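Local coordinates for protein 3' terminal uridylyl transferase (Trypanosoma brucei, PDB 5HZD) that adds uridines from UTP to the 3'-hydroxyl of guide RNAs, ribosomal RNAs and some mRNAs in mitochondrial RNA editing, at residues L300-A314 against Y337-Q349. Numbering follows the deposited sequence.
Sequences LRKYLLSHPCARPGA and YAINIMWIYYLVQ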
loop_
_atom_site.group_PDB
_atom_site.type_symbol
_atom_site.label_atom_id
_atom_site.label_comp_id
_atom_site.label_asym_id
_atom_site.label_seq_id
_atom_site.Cartn_x
_atom_site.Cartn_y
_atom_site.Cartn_z
ATOM N N LEU A 300 -0.316 10.678 2.044
ATOM C CA LEU A 300 0.121 9.982 3.256
ATOM C C LEU A 300 1.554 10.336 3.557
ATOM O O LEU A 300 1.874 10.619 4.707
ATOM C CB LEU A 300 -0.030 8.452 3.156
ATOM C CG LEU A 300 -1.473 7.927 3.030
ATOM C CD1 LEU A 300 -1.467 6.445 2.971
ATOM C CD2 LEU A 300 -2.313 8.360 4.234
ATOM N N ARG A 301 2.426 10.331 2.542
ATOM C CA ARG A 301 3.847 10.591 2.794
ATOM C C ARG A 301 4.080 11.958 3.420
ATOM O O ARG A 301 4.860 12.095 4.393
ATOM C CB ARG A 301 4.638 10.458 1.492
ATOM C CG ARG A 301 6.121 10.488 1.706
ATOM C CD ARG A 301 6.844 10.472 0.372
ATOM N NE ARG A 301 8.257 10.752 0.608
ATOM C CZ ARG A 301 8.804 11.976 0.662
ATOM N NH1 ARG A 301 8.076 13.075 0.446
ATOM N NH2 ARG A 301 10.096 12.103 0.929
ATOM N N LYS A 302 3.396 12.979 2.915
ATOM C CA LYS A 302 3.571 14.326 3.434
ATOM C C LYS A 302 3.176 14.399 4.911
ATOM O O LYS A 302 3.926 14.930 5.743
ATOM C CB LYS A 302 2.747 15.284 2.584
ATOM C CG LYS A 302 3.010 16.729 2.878
ATOM C CD LYS A 302 2.361 17.609 1.805
ATOM C CE LYS A 302 2.590 19.088 2.079
ATOM N NZ LYS A 302 4.033 19.495 2.031
ATOM N N TYR A 303 2.029 13.823 5.254
ATOM C CA TYR A 303 1.645 13.762 6.659
ATOM C C TYR A 303 2.601 12.933 7.523
ATOM O O TYR A 303 3.017 13.374 8.607
ATOM C CB TYR A 303 0.234 13.172 6.771
ATOM C CG TYR A 303 -0.880 14.182 6.679
ATOM C CD1 TYR A 303 -1.039 15.149 7.678
ATOM C CD2 TYR A 303 -1.825 14.120 5.665
ATOM C CE1 TYR A 303 -2.113 16.049 7.648
ATOM C CE2 TYR A 303 -2.912 15.042 5.632
ATOM C CZ TYR A 303 -3.027 15.979 6.633
ATOM O OH TYR A 303 -4.108 16.854 6.611
ATOM N N LEU A 304 2.944 11.738 7.067
ATOM C CA LEU A 304 3.652 10.819 7.963
ATOM C C LEU A 304 5.117 11.191 8.160
ATOM O O LEU A 304 5.733 10.797 9.156
ATOM C CB LEU A 304 3.514 9.391 7.440
ATOM C CG LEU A 304 2.076 8.856 7.447
ATOM C CD1 LEU A 304 2.095 7.438 6.971
ATOM C CD2 LEU A 304 1.459 8.909 8.864
ATOM N N LEU A 305 5.678 11.978 7.257
ATOM C CA LEU A 305 7.037 12.476 7.472
ATOM C C LEU A 305 7.105 13.692 8.400
ATOM O O LEU A 305 8.194 14.156 8.764
ATOM C CB LEU A 305 7.707 12.818 6.134
ATOM C CG LEU A 305 8.138 11.646 5.271
ATOM C CD1 LEU A 305 8.722 12.225 3.984
ATOM C CD2 LEU A 305 9.171 10.754 6.001
ATOM N N SER A 306 5.950 14.229 8.784
ATOM C CA SER A 306 5.943 15.498 9.492
ATOM C C SER A 306 6.037 15.415 11.023
ATOM O O SER A 306 6.038 16.449 11.696
ATOM C CB SER A 306 4.747 16.371 9.042
ATOM O OG SER A 306 3.530 15.854 9.528
ATOM N N HIS A 307 6.136 14.200 11.564
ATOM C CA HIS A 307 6.492 13.989 12.969
ATOM C C HIS A 307 7.324 12.700 12.995
ATOM O O HIS A 307 6.970 11.740 12.312
ATOM C CB HIS A 307 5.215 13.781 13.797
ATOM C CG HIS A 307 5.452 13.790 15.268
ATOM N ND1 HIS A 307 6.092 12.755 15.921
ATOM C CD2 HIS A 307 5.137 14.701 16.224
ATOM C CE1 HIS A 307 6.185 13.041 17.207
ATOM N NE2 HIS A 307 5.593 14.209 17.421
ATOM N N PRO A 308 8.400 12.655 13.801
ATOM C CA PRO A 308 9.277 11.476 13.816
ATOM C C PRO A 308 8.593 10.212 14.348
ATOM O O PRO A 308 9.103 9.111 14.088
ATOM C CB PRO A 308 10.429 11.895 14.735
ATOM C CG PRO A 308 9.902 13.010 15.573
ATOM C CD PRO A 308 8.902 13.730 14.674
ATOM N N CYS A 309 7.480 10.348 15.068
ATOM C CA CYS A 309 6.768 9.166 15.541
ATOM C C CYS A 309 5.577 8.799 14.663
ATOM O O CYS A 309 4.853 7.801 14.925
ATOM C CB CYS A 309 6.300 9.376 16.984
ATOM S SG CYS A 309 7.679 9.649 18.057
ATOM N N ALA A 310 5.356 9.541 13.577
ATOM C CA ALA A 310 4.151 9.283 12.798
ATOM C C ALA A 310 4.211 7.998 11.972
ATOM O O ALA A 310 3.243 7.221 11.939
ATOM C CB ALA A 310 3.798 10.504 11.898
ATOM N N ARG A 311 5.342 7.718 11.323
ATOM C CA ARG A 311 5.403 6.428 10.619
ATOM C C ARG A 311 5.409 5.219 11.567
ATOM O O ARG A 311 4.685 4.249 11.314
ATOM C CB ARG A 311 6.590 6.364 9.661
ATOM C CG ARG A 311 6.453 7.294 8.452
ATOM C CD ARG A 311 7.763 7.268 7.669
ATOM N NE ARG A 311 8.827 7.903 8.425
ATOM C CZ ARG A 311 10.113 7.766 8.133
ATOM N NH1 ARG A 311 10.486 6.988 7.120
ATOM N NH2 ARG A 311 11.017 8.390 8.879
ATOM N N PRO A 312 6.213 5.253 12.649
ATOM C CA PRO A 312 6.176 4.091 13.548
ATOM C C PRO A 312 4.772 3.811 14.083
ATOM O O PRO A 312 4.318 2.650 14.124
ATOM C CB PRO A 312 7.161 4.490 14.665
ATOM C CG PRO A 312 8.189 5.304 13.913
ATOM C CD PRO A 312 7.309 6.179 13.011
ATOM N N GLY A 313 4.027 4.854 14.440
ATOM C CA GLY A 313 2.677 4.609 14.910
ATOM C C GLY A 313 1.773 4.045 13.827
ATOM O O GLY A 313 0.934 3.207 14.117
ATOM N N ALA A 314 1.930 4.530 12.595
ATOM C CA ALA A 314 1.108 4.064 11.496
ATOM C C ALA A 314 1.376 2.591 11.238
ATOM O O ALA A 314 0.439 1.823 10.960
ATOM C CB ALA A 314 1.413 4.869 10.248
ATOM N N TYR A 337 -5.836 2.026 4.330
ATOM C CA TYR A 337 -5.896 3.458 4.086
ATOM C C TYR A 337 -6.786 4.133 5.132
ATOM O O TYR A 337 -6.404 5.178 5.665
ATOM C CB TYR A 337 -6.458 3.709 2.678
ATOM C CG TYR A 337 -6.447 5.141 2.172
ATOM C CD1 TYR A 337 -5.311 5.928 2.244
ATOM C CD2 TYR A 337 -7.557 5.662 1.510
ATOM C CE1 TYR A 337 -5.296 7.238 1.719
ATOM C CE2 TYR A 337 -7.551 6.962 0.971
ATOM C CZ TYR A 337 -6.421 7.738 1.083
ATOM O OH TYR A 337 -6.424 9.026 0.549
ATOM N N ALA A 338 -7.940 3.547 5.431
ATOM C CA ALA A 338 -8.848 4.138 6.431
ATOM C C ALA A 338 -8.168 4.252 7.807
ATOM O O ALA A 338 -8.351 5.258 8.540
ATOM C CB ALA A 338 -10.111 3.324 6.544
ATOM N N ILE A 339 -7.403 3.226 8.179
ATOM C CA ILE A 339 -6.706 3.251 9.472
ATOM C C ILE A 339 -5.664 4.372 9.476
ATOM O O ILE A 339 -5.532 5.088 10.462
ATOM C CB ILE A 339 -6.047 1.895 9.803
ATOM C CG1 ILE A 339 -7.089 0.761 9.818
ATOM C CG2 ILE A 339 -5.362 1.935 11.212
ATOM C CD1 ILE A 339 -8.287 0.996 10.757
ATOM N N ASN A 340 -4.925 4.549 8.373
ATOM C CA ASN A 340 -3.968 5.658 8.320
ATOM C C ASN A 340 -4.679 7.008 8.443
ATOM O O ASN A 340 -4.169 7.940 9.089
ATOM C CB ASN A 340 -3.166 5.622 7.015
ATOM C CG ASN A 340 -1.969 4.717 7.088
ATOM O OD1 ASN A 340 -1.281 4.661 8.098
ATOM N ND2 ASN A 340 -1.707 3.997 6.001
ATOM N N ILE A 341 -5.877 7.129 7.848
ATOM C CA ILE A 341 -6.618 8.373 7.979
ATOM C C ILE A 341 -7.049 8.591 9.437
ATOM O O ILE A 341 -6.977 9.723 9.937
ATOM C CB ILE A 341 -7.804 8.438 7.003
ATOM C CG1 ILE A 341 -7.252 8.513 5.573
ATOM C CG2 ILE A 341 -8.711 9.654 7.311
ATOM C CD1 ILE A 341 -8.275 8.133 4.494
ATOM N N MET A 342 -7.484 7.533 10.122
ATOM C CA MET A 342 -7.798 7.667 11.535
ATOM C C MET A 342 -6.589 8.199 12.309
ATOM O O MET A 342 -6.728 9.081 13.142
ATOM C CB MET A 342 -8.214 6.331 12.158
ATOM C CG MET A 342 -9.557 5.830 11.672
ATOM S SD MET A 342 -10.047 4.347 12.570
ATOM C CE MET A 342 -10.206 4.956 14.245
ATOM N N TRP A 343 -5.412 7.643 12.064
ATOM C CA TRP A 343 -4.227 8.055 12.799
ATOM C C TRP A 343 -3.873 9.490 12.471
ATOM O O TRP A 343 -3.621 10.302 13.364
ATOM C CB TRP A 343 -3.106 7.084 12.391
ATOM C CG TRP A 343 -1.696 7.419 12.810
ATOM C CD1 TRP A 343 -0.625 7.566 11.972
ATOM C CD2 TRP A 343 -1.163 7.498 14.151
ATOM N NE1 TRP A 343 0.531 7.779 12.710
ATOM C CE2 TRP A 343 0.221 7.728 14.042
ATOM C CE3 TRP A 343 -1.735 7.427 15.425
ATOM C CZ2 TRP A 343 1.051 7.867 15.147
ATOM C CZ3 TRP A 343 -0.893 7.560 16.536
ATOM C CH2 TRP A 343 0.477 7.804 16.386
ATOM N N ILE A 344 -3.871 9.835 11.195
ATOM C CA ILE A 344 -3.480 11.201 10.816
ATOM C C ILE A 344 -4.492 12.236 11.324
ATOM O O ILE A 344 -4.100 13.314 11.782
ATOM C CB ILE A 344 -3.362 11.306 9.324
ATOM C CG1 ILE A 344 -2.136 10.497 8.902
ATOM C CG2 ILE A 344 -3.171 12.754 8.910
ATOM C CD1 ILE A 344 -2.091 10.227 7.388
ATOM N N TYR A 345 -5.785 11.910 11.252
ATOM C CA TYR A 345 -6.804 12.851 11.744
ATOM C C TYR A 345 -6.575 13.133 13.219
ATOM O O TYR A 345 -6.638 14.287 13.656
ATOM C CB TYR A 345 -8.215 12.290 11.525
ATOM C CG TYR A 345 -9.309 13.128 12.122
ATOM C CD1 TYR A 345 -9.759 14.271 11.476
ATOM C CD2 TYR A 345 -9.890 12.757 13.341
ATOM C CE1 TYR A 345 -10.801 15.064 12.044
ATOM C CE2 TYR A 345 -10.916 13.516 13.896
ATOM C CZ TYR A 345 -11.351 14.659 13.247
ATOM O OH TYR A 345 -12.347 15.431 13.803
ATOM N N TYR A 346 -6.298 12.083 13.982
ATOM C CA TYR A 346 -5.934 12.254 15.396
ATOM C C TYR A 346 -4.698 13.153 15.553
ATOM O O TYR A 346 -4.687 14.081 16.385
ATOM C CB TYR A 346 -5.724 10.882 16.034
ATOM C CG TYR A 346 -4.867 10.893 17.278
ATOM C CD1 TYR A 346 -5.359 11.377 18.486
ATOM C CD2 TYR A 346 -3.577 10.405 17.230
ATOM C CE1 TYR A 346 -4.581 11.346 19.637
ATOM C CE2 TYR A 346 -2.777 10.385 18.358
ATOM C CZ TYR A 346 -3.278 10.878 19.550
ATOM O OH TYR A 346 -2.486 10.832 20.685
ATOM N N LEU A 347 -3.643 12.896 14.782
ATOM C CA LEU A 347 -2.448 13.723 14.868
ATOM C C LEU A 347 -2.749 15.179 14.572
ATOM O O LEU A 347 -2.183 16.067 15.227
ATOM C CB LEU A 347 -1.342 13.222 13.903
ATOM C CG LEU A 347 -0.814 11.807 14.186
ATOM C CD1 LEU A 347 0.232 11.419 13.121
ATOM C CD2 LEU A 347 -0.231 11.701 15.624
ATOM N N VAL A 348 -3.602 15.449 13.580
ATOM C CA VAL A 348 -3.899 16.828 13.234
ATOM C C VAL A 348 -4.713 17.461 14.339
ATOM O O VAL A 348 -4.415 18.577 14.779
ATOM C CB VAL A 348 -4.699 16.900 11.925
ATOM C CG1 VAL A 348 -5.275 18.332 11.728
ATOM C CG2 VAL A 348 -3.842 16.478 10.743
ATOM N N GLN A 349 -5.737 16.752 14.825
ATOM C CA GLN A 349 -6.674 17.363 15.785
ATOM C C GLN A 349 -5.984 17.656 17.096
ATOM O O GLN A 349 -6.329 18.625 17.790
ATOM C CB GLN A 349 -7.923 16.498 15.992
ATOM C CG GLN A 349 -8.795 16.421 14.777
ATOM C CD GLN A 349 -9.272 17.774 14.316
ATOM O OE1 GLN A 349 -9.731 18.582 15.124
ATOM N NE2 GLN A 349 -9.180 18.037 13.008
HETATM O O HOH W 1 -1.967 2.739 9.963
#
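I344, with the largest buried area in the contact, lies over Y303: in the conformer described, one of two modelled for I344, its CG2 stands 3.5 Å from the centroid of the Y303 ring and 13° off the ring normal, a CH-pi contact over the face. With CG1 anti to the carbonyl carbon, the other branch of I344 runs toward helix 292-304, where its CD1 meets L300 CD2 at 3.7 Å and its CG1 packs on L304 CD2. The Y303 ring also touches V348 CG2, and Y303 OH is hydrogen-bonded to V356 N. L300, nearly as deeply buried by the contact, brings its CD1 to the edge of the Y337 ring, in plane, with CD1 of each residue 3.9 Å apart. Y337 belongs to the UTP-binding site, and N296, another UTP-binding residue, lies beside its side chain, consistent with this packing bordering the nucleotide pocket of the TUTase catalytic module. At helix 310-324, whose first turn crosses 337-349 at 138°, W343 is a knob among L304, A310, G313 and A314. Its CG, anti to the backbone N, swings the indole out so that NE1 faces A310 O and donates to it over 2.9 Å. The donor lies in the carbonyl plane, on a lone pair, but the bond is bent (N-H...O 147°) and the oxygen is tilted from the indole plane. That oxygen also accepts from A314 N, so two donors grip it. G313 CA comes within 3.6 Å of W343 CZ2, while L347 CD1 lies against the opposite indole face from G313 and A314. On the A314 side of the indole, one water donates to A314 O and to N340 OD1, linking the two helices.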